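Local coordinates for protein precorrin-3 methylase (Rhodobacter capsulatus, PDB 3NUT) that probably transfers a methyl group from S-adenosyl-L-methionine to a precorrin intermediate on the pathway to adenosylcobalamin (vitamin B12), and binds S-adenosyl-L-homocysteine, at residues A95-F99 / E112-L116; L184-R188 / L215-P220; E27-A31 / I115-I119. Numbering follows the deposited sequence.

Contact 1 (A95-F99 / E112-L116); sequences ASALF and EIRIL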
loop_
_atom_site.group_PDB
_atom_site.type_symbol
_atom_site.label_atom_id
_atom_site.label_comp_id
_atom_site.label_asym_id
_atom_site.label_seq_id
_atom_site.Cartn_x
_atom_site.Cartn_y
_atom_site.Cartn_z
ATOM N N ALA A 95 -11.014 2.082 9.444
ATOM C CA ALA A 95 -11.562 0.742 9.259
ATOM C C ALA A 95 -11.383 -0.119 10.520
ATOM O O ALA A 95 -12.349 -0.749 10.981
ATOM C CB ALA A 95 -10.998 0.061 8.025
ATOM N N SER A 96 -10.163 -0.120 11.070
ATOM C CA SER A 96 -9.845 -0.753 12.360
ATOM C C SER A 96 -10.770 -0.369 13.523
ATOM O O SER A 96 -11.295 -1.236 14.233
ATOM C CB SER A 96 -8.424 -0.379 12.785
ATOM O OG SER A 96 -7.583 -1.503 12.694
ATOM N N ALA A 97 -10.909 0.937 13.721
ATOM C CA ALA A 97 -11.749 1.503 14.745
ATOM C C ALA A 97 -13.212 1.115 14.586
ATOM O O ALA A 97 -13.909 0.933 15.572
ATOM C CB ALA A 97 -11.634 3.007 14.712
ATOM N N LEU A 98 -13.685 1.021 13.349
ATOM C CA LEU A 98 -15.062 0.581 13.121
ATOM C C LEU A 98 -15.254 -0.851 13.619
ATOM O O LEU A 98 -16.277 -1.156 14.253
ATOM C CB LEU A 98 -15.481 0.721 11.646
ATOM C CG LEU A 98 -16.831 0.097 11.231
ATOM C CD1 LEU A 98 -17.989 0.807 11.940
ATOM C CD2 LEU A 98 -17.030 0.123 9.707
ATOM N N PHE A 99 -14.281 -1.709 13.345
ATOM C CA PHE A 99 -14.364 -3.100 13.768
ATOM C C PHE A 99 -14.145 -3.227 15.272
ATOM O O PHE A 99 -14.771 -4.088 15.921
ATOM C CB PHE A 99 -13.454 -4.017 12.949
ATOM C CG PHE A 99 -13.836 -4.056 11.505
ATOM C CD1 PHE A 99 -15.063 -4.565 11.123
ATOM C CD2 PHE A 99 -12.998 -3.528 10.525
ATOM C CE1 PHE A 99 -15.436 -4.576 9.790
ATOM C CE2 PHE A 99 -13.368 -3.538 9.206
ATOM C CZ PHE A 99 -14.574 -4.043 8.825
ATOM N N GLU A 112 -24.545 -3.987 7.864
ATOM C CA GLU A 112 -23.803 -4.098 6.607
ATOM C C GLU A 112 -22.610 -3.131 6.581
ATOM O O GLU A 112 -22.763 -1.946 6.844
ATOM C CB GLU A 112 -24.700 -3.826 5.399
ATOM C CG GLU A 112 -24.029 -4.271 4.129
ATOM C CD GLU A 112 -24.780 -3.907 2.875
ATOM O OE1 GLU A 112 -26.032 -3.809 2.935
ATOM O OE2 GLU A 112 -24.101 -3.729 1.827
ATOM N N ILE A 113 -21.430 -3.639 6.260
ATOM C CA ILE A 113 -20.224 -2.858 6.339
ATOM C C ILE A 113 -19.423 -3.091 5.078
ATOM O O ILE A 113 -19.317 -4.209 4.637
ATOM C CB ILE A 113 -19.356 -3.217 7.573
ATOM C CG1 ILE A 113 -19.876 -2.475 8.806
ATOM C CG2 ILE A 113 -17.916 -2.776 7.341
ATOM C CD1 ILE A 113 -19.645 -3.212 10.169
ATOM N N ARG A 114 -18.891 -2.014 4.503
ATOM C CA ARG A 114 -18.083 -2.065 3.291
ATOM C C ARG A 114 -16.849 -1.213 3.535
ATOM O O ARG A 114 -16.966 -0.083 4.021
ATOM C CB ARG A 114 -18.875 -1.460 2.139
ATOM C CG ARG A 114 -20.169 -2.205 1.768
ATOM C CD ARG A 114 -21.161 -1.261 1.094
ATOM N NE ARG A 114 -22.373 -1.954 0.655
ATOM C CZ ARG A 114 -23.338 -1.429 -0.100
ATOM N NH1 ARG A 114 -23.267 -0.182 -0.532
ATOM N NH2 ARG A 114 -24.391 -2.173 -0.430
ATOM N N ILE A 115 -15.673 -1.746 3.208
ATOM C CA ILE A 115 -14.406 -1.045 3.372
ATOM C C ILE A 115 -13.819 -0.829 1.970
ATOM O O ILE A 115 -13.547 -1.796 1.256
ATOM C CB ILE A 115 -13.414 -1.881 4.229
ATOM C CG1 ILE A 115 -14.082 -2.332 5.546
ATOM C CG2 ILE A 115 -12.064 -1.077 4.510
ATOM C CD1 ILE A 115 -14.276 -1.185 6.581
ATOM N N LEU A 116 -13.646 0.445 1.586
ATOM C CA LEU A 116 -13.260 0.819 0.225
ATOM C C LEU A 116 -11.843 1.395 0.212
ATOM O O LEU A 116 -11.598 2.440 0.815
ATOM C CB LEU A 116 -14.267 1.843 -0.334
ATOM C CG LEU A 116 -15.737 1.376 -0.258
ATOM C CD1 LEU A 116 -16.610 2.403 -0.998
ATOM C CD2 LEU A 116 -15.906 -0.036 -0.887
#
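I115 has the most surface covered here, 63 Å², followed by I113 with 54 Å² and F99 with 44 Å². The two isoleucines lie two residues apart on strand 113-116. Both therefore point their CA-to-CB bonds to the same side, toward helix 95-99, while R114 between them points away. The methyl CD1 of I115 reaches two residues one helical turn apart: it lies 3.8 Å from CB of A95 and 3.6 Å from CE2 of F99. The small side chain of A95 lets the backbones come closest at this end, where the CA atoms of A95 and I115 are 6.8 Å apart. Further along, the CA atoms of L98 and I113 are 9.2 Å apart, and longer side chains fill the gap. CG2 of I113 sits 3.8 Å from CD2 of L98 and 3.9 Å from CZ of F99. F99 starts sideways from the helix, but its m rotamer brings the ring to the strand. The contact is wholly apolar. The segment axes run nearly antiparallel, at 164°, and approach to 10.4 Å. This is the helix-on-sheet packing of an alpha/beta domain, and the connection from helix 94-104 leads into the edge strand of a parallel sheet. Backbone hydrogen bonds join R114 and L116 to V13 of the adjacent strand 10-15, and L98 also packs on V11 and V13. Helix 65-76 adds L72 against L98. The second subunit also packs here: its W242 meets the ring of F99 and packs on I113, and its A127 packs on I115.

Contact 2 (L184-R188 / L215-P220); sequences LEILR and LRDATP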
loop_
_atom_site.group_PDB
_atom_site.type_symbol
_atom_site.label_atom_id
_atom_site.label_comp_id
_atom_site.label_asym_id
_atom_site.label_seq_id
_atom_site.Cartn_x
_atom_site.Cartn_y
_atom_site.Cartn_z
ATOM N N LEU A 184 15.572 8.174 14.600
ATOM C CA LEU A 184 16.815 8.394 13.839
ATOM C C LEU A 184 18.055 7.810 14.539
ATOM O O LEU A 184 18.972 7.297 13.881
ATOM C CB LEU A 184 17.025 9.884 13.566
ATOM C CG LEU A 184 16.051 10.553 12.599
ATOM C CD1 LEU A 184 16.193 12.046 12.657
ATOM C CD2 LEU A 184 16.259 10.049 11.167
ATOM N N GLU A 185 18.074 7.908 15.869
ATOM C CA GLU A 185 19.165 7.378 16.680
ATOM C C GLU A 185 19.193 5.871 16.514
ATOM O O GLU A 185 20.238 5.303 16.176
ATOM C CB GLU A 185 19.007 7.776 18.170
ATOM C CG GLU A 185 20.262 7.554 19.049
ATOM C CD GLU A 185 19.964 7.519 20.556
ATOM O OE1 GLU A 185 20.614 8.277 21.311
ATOM O OE2 GLU A 185 19.083 6.735 20.993
ATOM N N ILE A 186 18.046 5.228 16.735
ATOM C CA ILE A 186 17.932 3.789 16.506
ATOM C C ILE A 186 18.423 3.440 15.094
ATOM O O ILE A 186 19.110 2.438 14.891
ATOM C CB ILE A 186 16.481 3.269 16.654
ATOM C CG1 ILE A 186 15.739 3.927 17.828
ATOM C CG2 ILE A 186 16.467 1.731 16.733
ATOM C CD1 ILE A 186 15.826 3.198 19.138
ATOM N N LEU A 187 18.069 4.273 14.121
ATOM C CA LEU A 187 18.395 3.987 12.731
ATOM C C LEU A 187 19.891 4.075 12.481
ATOM O O LEU A 187 20.485 3.162 11.890
ATOM C CB LEU A 187 17.622 4.904 11.779
ATOM C CG LEU A 187 16.206 4.502 11.354
ATOM C CD1 LEU A 187 15.725 5.477 10.284
ATOM C CD2 LEU A 187 16.153 3.058 10.838
ATOM N N ARG A 188 20.501 5.172 12.927
ATOM C CA ARG A 188 21.958 5.246 12.977
ATOM C C ARG A 188 22.550 4.029 13.718
ATOM O O ARG A 188 23.538 3.458 13.257
ATOM C CB ARG A 188 22.427 6.563 13.580
ATOM C CG ARG A 188 22.101 7.753 12.697
ATOM C CD ARG A 188 22.582 9.054 13.300
ATOM N NE ARG A 188 22.122 9.250 14.682
ATOM C CZ ARG A 188 21.359 10.258 15.096
ATOM N NH1 ARG A 188 20.940 11.194 14.248
ATOM N NH2 ARG A 188 21.015 10.325 16.371
ATOM N N LEU A 215 21.291 8.990 5.836
ATOM C CA LEU A 215 20.943 8.910 7.257
ATOM C C LEU A 215 21.853 9.745 8.149
ATOM O O LEU A 215 21.367 10.443 9.050
ATOM C CB LEU A 215 20.943 7.452 7.711
ATOM C CG LEU A 215 20.699 7.023 9.156
ATOM C CD1 LEU A 215 19.349 7.473 9.690
ATOM C CD2 LEU A 215 20.845 5.510 9.264
ATOM N N ARG A 216 23.163 9.663 7.888
ATOM C CA ARG A 216 24.182 10.465 8.571
ATOM C C ARG A 216 23.822 11.956 8.627
ATOM O O ARG A 216 24.026 12.601 9.651
ATOM C CB ARG A 216 25.539 10.304 7.864
ATOM C CG ARG A 216 26.055 11.585 7.161
ATOM C CD ARG A 216 26.684 11.332 5.803
ATOM N NE ARG A 216 27.555 10.158 5.794
ATOM C CZ ARG A 216 28.297 9.785 4.757
ATOM N NH1 ARG A 216 28.292 10.495 3.631
ATOM N NH2 ARG A 216 29.044 8.693 4.849
ATOM N N ASP A 217 23.290 12.484 7.520
ATOM C CA ASP A 217 23.036 13.915 7.337
ATOM C C ASP A 217 21.644 14.382 7.779
ATOM O O ASP A 217 21.351 15.589 7.756
ATOM C CB ASP A 217 23.227 14.286 5.868
ATOM C CG ASP A 217 24.677 14.492 5.502
ATOM O OD1 ASP A 217 25.314 15.394 6.089
ATOM O OD2 ASP A 217 25.177 13.761 4.616
ATOM N N ALA A 218 20.800 13.426 8.174
ATOM C CA ALA A 218 19.386 13.670 8.451
ATOM C C ALA A 218 19.143 14.191 9.863
ATOM O O ALA A 218 19.826 13.785 10.800
ATOM C CB ALA A 218 18.589 12.397 8.217
ATOM N N THR A 219 18.170 15.093 9.995
ATOM C CA THR A 219 17.733 15.625 11.292
ATOM C C THR A 219 16.184 15.562 11.388
ATOM O O THR A 219 15.502 15.544 10.353
ATOM C CB THR A 219 18.221 17.085 11.498
ATOM O OG1 THR A 219 17.593 17.936 10.539
ATOM C CG2 THR A 219 19.729 17.204 11.324
ATOM N N PRO A 220 15.622 15.524 12.619
ATOM C CA PRO A 220 14.166 15.289 12.742
ATOM C C PRO A 220 13.280 16.413 12.206
ATOM O O PRO A 220 12.180 16.147 11.731
ATOM C CB PRO A 220 13.946 15.111 14.258
ATOM C CG PRO A 220 15.078 15.828 14.892
ATOM C CD PRO A 220 16.265 15.662 13.943
#
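This is a partly buried, largely apolar contact between a helix and a loop, on the outer part of the fold, its centre about 22 Å from the centre of the chain. Helix 184-188 is part of helix 179-190, and segment 215-220 follows strand 209-214. L215 is the main link, with 92 Å² covered. Its CD1 lies 3.7 Å from CB of L187. Its CD2 approaches the helix backbone, 3.5 Å from O of L187. The aliphatic part of R188 lies over it, with CG of R188 3.9 Å from CG of L215. In this tetrapyrrole methylase fold, the helix packs on a mixed sheet whose edge strand is 209-214, and L187 also touches M166 and F168 of strand 165-169. The chain turns over residues 215-218, closed by a hydrogen bond from N of A218 to O of L215 at 3.2 Å, and then runs back along the helix. L184, with 78 Å² covered, meets this returning part. Its CD1 is 3.5 Å from N of P220 and 3.8 Å from CD of P220, while P220 also packs on F180 and T181 of the same helix.

Contact 3 (E27-A31 / I115-I119); sequences EVTAA and ILPGI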
loop_
_atom_site.group_PDB
_atom_site.type_symbol
_atom_site.label_atom_id
_atom_site.label_comp_id
_atom_site.label_asym_id
_atom_site.label_seq_id
_atom_site.Cartn_x
_atom_site.Cartn_y
_atom_site.Cartn_z
ATOM N N GLU A 27 -15.058 3.759 -7.440
ATOM C CA GLU A 27 -15.845 3.066 -6.400
ATOM C C GLU A 27 -16.131 3.999 -5.216
ATOM O O GLU A 27 -17.277 4.045 -4.713
ATOM C CB GLU A 27 -15.091 1.807 -5.928
ATOM C CG GLU A 27 -15.554 1.246 -4.559
ATOM C CD GLU A 27 -14.995 -0.138 -4.224
ATOM O OE1 GLU A 27 -14.024 -0.278 -3.445
ATOM O OE2 GLU A 27 -15.552 -1.109 -4.729
ATOM N N VAL A 28 -15.095 4.752 -4.776
ATOM C CA VAL A 28 -15.257 5.685 -3.651
ATOM C C VAL A 28 -16.083 6.897 -4.089
ATOM O O VAL A 28 -17.003 7.297 -3.389
ATOM C CB VAL A 28 -13.925 6.078 -2.917
ATOM C CG1 VAL A 28 -14.144 7.290 -1.971
ATOM C CG2 VAL A 28 -13.359 4.898 -2.144
ATOM N N THR A 29 -15.792 7.469 -5.256
ATOM C CA THR A 29 -16.657 8.549 -5.746
ATOM C C THR A 29 -18.166 8.098 -5.770
ATOM O O THR A 29 -19.041 8.892 -5.455
ATOM C CB THR A 29 -16.194 9.061 -7.109
ATOM O OG1 THR A 29 -14.891 9.678 -6.972
ATOM C CG2 THR A 29 -17.211 10.102 -7.734
ATOM N N ALA A 30 -18.441 6.850 -6.142
ATOM C CA ALA A 30 -19.832 6.334 -6.203
ATOM C C ALA A 30 -20.496 6.141 -4.824
ATOM O O ALA A 30 -21.679 6.436 -4.671
ATOM C CB ALA A 30 -19.899 5.036 -7.017
ATOM N N ALA A 31 -19.747 5.648 -3.831
ATOM C CA ALA A 31 -20.246 5.577 -2.452
ATOM C C ALA A 31 -20.605 6.972 -1.901
ATOM O O ALA A 31 -21.639 7.159 -1.246
ATOM C CB ALA A 31 -19.216 4.890 -1.530
ATOM N N ILE A 115 -15.673 -1.746 3.208
ATOM C CA ILE A 115 -14.406 -1.045 3.372
ATOM C C ILE A 115 -13.819 -0.829 1.970
ATOM O O ILE A 115 -13.547 -1.796 1.256
ATOM C CB ILE A 115 -13.414 -1.881 4.229
ATOM C CG1 ILE A 115 -14.082 -2.332 5.546
ATOM C CG2 ILE A 115 -12.064 -1.077 4.510
ATOM C CD1 ILE A 115 -14.276 -1.185 6.581
ATOM N N LEU A 116 -13.646 0.445 1.586
ATOM C CA LEU A 116 -13.260 0.819 0.225
ATOM C C LEU A 116 -11.843 1.395 0.212
ATOM O O LEU A 116 -11.598 2.440 0.815
ATOM C CB LEU A 116 -14.267 1.843 -0.334
ATOM C CG LEU A 116 -15.737 1.376 -0.258
ATOM C CD1 LEU A 116 -16.610 2.403 -0.998
ATOM C CD2 LEU A 116 -15.906 -0.036 -0.887
ATOM N N PRO A 117 -10.912 0.706 -0.452
ATOM C CA PRO A 117 -9.499 1.064 -0.401
ATOM C C PRO A 117 -9.203 2.404 -1.061
ATOM O O PRO A 117 -10.039 2.913 -1.802
ATOM C CB PRO A 117 -8.794 -0.085 -1.167
ATOM C CG PRO A 117 -9.872 -0.822 -1.919
ATOM C CD PRO A 117 -11.143 -0.600 -1.098
ATOM N N GLY A 118 -8.009 2.957 -0.814
ATOM C CA GLY A 118 -7.507 4.165 -1.548
ATOM C C GLY A 118 -5.979 4.161 -1.682
ATOM O O GLY A 118 -5.285 3.254 -1.161
ATOM N N ILE A 119 -5.441 5.134 -2.418
ATOM C CA ILE A 119 -3.983 5.263 -2.570
ATOM C C ILE A 119 -3.403 5.667 -1.226
ATOM O O ILE A 119 -3.802 6.695 -0.688
ATOM C CB ILE A 119 -3.637 6.359 -3.639
ATOM C CG1 ILE A 119 -4.226 6.023 -5.031
ATOM C CG2 ILE A 119 -2.135 6.617 -3.724
ATOM C CD1 ILE A 119 -3.819 4.636 -5.651
HETATM O O HOH W 1 -11.943 2.216 -3.635
#
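L116 lays its side chain across one face of helix 27-31 and has 85 Å² covered. Its CB is 3.7 Å from CG2 of V28, and its CD1 is 3.6 Å from CB of A31. Its methyl CD2 makes a close van der Waals approach to the carboxylate of E27, 3.2 Å from OE1. V28 and A31 are three residues apart, so both point toward the strand from neighbouring turns. E27 closes the side near P117. A water donates to OE1 of E27 at 3.3 Å and to O of P117 at 2.7 Å, bridging helix and loop. The other carboxylate oxygen, OE2 of E27, forms a salt bridge with R20 of the second subunit. Past P117, N of G118 makes a hydrogen bond to OD1 of D88, a residue that binds S-adenosyl-L-homocysteine, so the chain leaving the strand runs into the cofactor site. Helix 26-34 packs on the parallel sheet here. L116 also touches T12 of strand 10-15 and hydrogen-bonds through its backbone to V13 and G15, while V28 reaches A14 of that same strand.

Contacts 1 and 3 share I115 and L116 on edge strand 113-116, and their centres are 12 Å apart. Successive side chains of the strand point to opposite sides: I115 goes to helix 94-104 and L116 to helix 26-34. The parallel sheet is thus packed with a helix on each face, and both contacts touch the second subunit. Contact 2 comes later in the chain, after both of the others. It lies on the other side of the chain's centre, 36 Å from each of them between centres, and packs against the mixed sheet that includes strands 165-169 and 209-214. S-adenosyl-L-homocysteine is bound between these two sheet regions, consistent with a two-lobed methylase.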